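3-oxoacyl-[acyl-carrier-protein] synthase (Arabidopsis thaliana, PDB 2IX4) catalyses the condensation steps of mitochondrial fatty acid synthesis, adding two carbons from malonyl-ACP to acyl chains of four to at least sixteen carbons. Local coordinates at residues 173-178 / 183-188. Sequence-based numbering, arbitrary orientation.
With 6NA (hexanoic acid), chain C.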
loop_
_atom_site.group_PDB
_atom_site.type_symbol
_atom_site.label_atom_id
_atom_site.label_comp_id
_atom_site.label_asym_id
_atom_site.label_seq_id
_atom_site.Cartn_x
_atom_site.Cartn_y
_atom_site.Cartn_z
ATOM N N HIS A 173 -8.861 3.199 1.742
ATOM C CA HIS A 173 -7.774 2.258 2.010
ATOM C C HIS A 173 -7.047 1.837 0.729
ATOM O O HIS A 173 -7.558 2.002 -0.383
ATOM C CB HIS A 173 -8.364 1.035 2.731
ATOM C CG HIS A 173 -7.353 0.015 3.160
ATOM N ND1 HIS A 173 -7.164 -1.173 2.487
ATOM C CD2 HIS A 173 -6.501 -0.010 4.212
ATOM C CE1 HIS A 173 -6.228 -1.880 3.098
ATOM N NE2 HIS A 173 -5.810 -1.197 4.147
ATOM N N ALA A 174 -5.836 1.320 0.893
ATOM C CA ALA A 174 -5.139 0.644 -0.184
ATOM C C ALA A 174 -4.136 -0.303 0.432
ATOM O O ALA A 174 -3.387 0.077 1.333
ATOM C CB ALA A 174 -4.444 1.641 -1.103
ATOM N N ALA A 175 -4.156 -1.548 -0.028
ATOM C CA ALA A 175 -3.100 -2.493 0.290
ATOM C C ALA A 175 -2.160 -2.500 -0.902
ATOM O O ALA A 175 -2.609 -2.547 -2.045
ATOM C CB ALA A 175 -3.670 -3.873 0.534
ATOM N N VAL A 176 -0.861 -2.415 -0.643
ATOM C CA VAL A 176 0.122 -2.453 -1.721
ATOM C C VAL A 176 1.155 -3.518 -1.405
ATOM O O VAL A 176 1.923 -3.394 -0.453
ATOM C CB VAL A 176 0.785 -1.078 -1.979
ATOM C CG1 VAL A 176 1.780 -1.178 -3.122
ATOM C CG2 VAL A 176 -0.274 -0.030 -2.310
ATOM N N THR A 177 1.139 -4.576 -2.210
ATOM C CA THR A 177 1.910 -5.784 -1.949
ATOM C C THR A 177 2.477 -6.325 -3.260
ATOM O O THR A 177 2.416 -7.530 -3.525
ATOM C CB THR A 177 1.035 -6.868 -1.278
ATOM O OG1 THR A 177 -0.203 -6.982 -1.989
ATOM C CG2 THR A 177 0.732 -6.512 0.175
ATOM N N ALA A 178 3.025 -5.422 -4.073
ATOM C CA ALA A 178 3.571 -5.752 -5.395
ATOM C C ALA A 178 2.532 -6.423 -6.295
ATOM O O ALA A 178 1.452 -5.870 -6.516
ATOM C CB ALA A 178 4.855 -6.599 -5.270
ATOM N N ALA A 183 -5.163 -8.475 -4.876
ATOM C CA ALA A 183 -5.728 -9.537 -4.048
ATOM C C ALA A 183 -5.870 -9.091 -2.594
ATOM O O ALA A 183 -6.951 -9.216 -2.008
ATOM C CB ALA A 183 -4.890 -10.808 -4.152
ATOM N N HIS A 184 -4.786 -8.560 -2.025
ATOM C CA HIS A 184 -4.804 -8.025 -0.663
ATOM C C HIS A 184 -5.792 -6.871 -0.495
ATOM O O HIS A 184 -6.418 -6.747 0.553
ATOM C CB HIS A 184 -3.409 -7.578 -0.228
ATOM C CG HIS A 184 -2.459 -8.708 0.018
ATOM N ND1 HIS A 184 -2.406 -9.392 1.213
ATOM C CD2 HIS A 184 -1.511 -9.263 -0.773
ATOM C CE1 HIS A 184 -1.469 -10.323 1.146
ATOM N NE2 HIS A 184 -0.907 -10.262 -0.047
ATOM N N SER A 185 -5.933 -6.028 -1.519
ATOM C CA SER A 185 -6.875 -4.912 -1.453
ATOM C C SER A 185 -8.309 -5.419 -1.301
ATOM O O SER A 185 -9.079 -4.897 -0.489
ATOM C CB SER A 185 -6.747 -4.004 -2.682
ATOM O OG SER A 185 -5.603 -3.165 -2.593
ATOM N N ILE A 186 -8.649 -6.440 -2.083
ATOM C CA ILE A 186 -9.955 -7.099 -2.016
ATOM C C ILE A 186 -10.122 -7.820 -0.673
ATOM O O ILE A 186 -11.165 -7.719 -0.027
ATOM C CB ILE A 186 -10.148 -8.084 -3.207
ATOM C CG1 ILE A 186 -10.457 -7.307 -4.492
ATOM C CG2 ILE A 186 -11.261 -9.100 -2.918
ATOM C CD1 ILE A 186 -10.262 -8.101 -5.780
ATOM N N GLY A 187 -9.077 -8.531 -0.258
ATOM C CA GLY A 187 -9.095 -9.273 0.996
ATOM C C GLY A 187 -9.240 -8.395 2.225
ATOM O O GLY A 187 -10.024 -8.707 3.123
ATOM N N ASP A 188 -8.480 -7.303 2.271
ATOM C CA ASP A 188 -8.563 -6.346 3.376
ATOM C C ASP A 188 -9.954 -5.731 3.469
ATOM O O ASP A 188 -10.477 -5.547 4.562
ATOM C CB ASP A 188 -7.525 -5.233 3.220
ATOM C CG ASP A 188 -6.105 -5.702 3.497
ATOM O OD1 ASP A 188 -5.914 -6.812 4.035
ATOM O OD2 ASP A 188 -5.173 -4.937 3.183
HETATM C CA 6NA C . 6.560 -7.488 -9.444
HETATM C C 6NA C . 5.408 -8.261 -8.847
HETATM O O 6NA C . 5.532 -8.828 -7.774
HETATM C CB 6NA C . 6.620 -6.105 -8.805
HETATM C CG 6NA C . 5.673 -5.132 -9.504
HETATM C CD 6NA C . 4.867 -4.335 -8.493
HETATM C C6 6NA C . 3.463 -4.087 -8.994
#
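In the nucleophile elbow of this thiolase-like enzyme, the loop 173-178, extended as far as V176, runs past the first turns of helix 181-195, with A175 and S185 closest at 4.8 Å between their CA atoms. The methyl of A175 sits on the helix, its CB 3.8 Å from CB of H184 and 3.2 Å from OD2 of D188. Beside it, A175 N makes a weak hydrogen bond of 3.4 Å to S185 OG, whose stronger partner is the carbonyl of T181. T177 lays its methyl over one face of the H184 imidazole, a CH-pi contact with CG2 4.0 Å from the ring centroid, displaced toward the rim. With CG anti to its carbonyl carbon (chi1 -71°), H184 turns this ring against the T177 methyl while ND1 is hydrogen-bonded to the hydroxyl of Y277. Replacing H184 with an alanine would probably leave the T177 methyl without its aromatic support and Y277 without one of its partners. At the other end, the H173 ring meets D188 edge-on: CE1 lies 3.2 Å from OD2, with ring and carboxylate planes 69° apart. That oxygen accepts a hydrogen bond from NE2 of H173 of the second subunit, and the reciprocal bond ties H173 to D188 of that subunit, so the buried pairs knit the dimer together. Beyond T177, the chain reaches A178, whose CB is 3.4 Å from O of hexanoic acid, then C179, the predicted nucleophile. A buried loop leading from a short strand into a helix, with the active-site cysteine just before that helix, is typical of the thiolase fold.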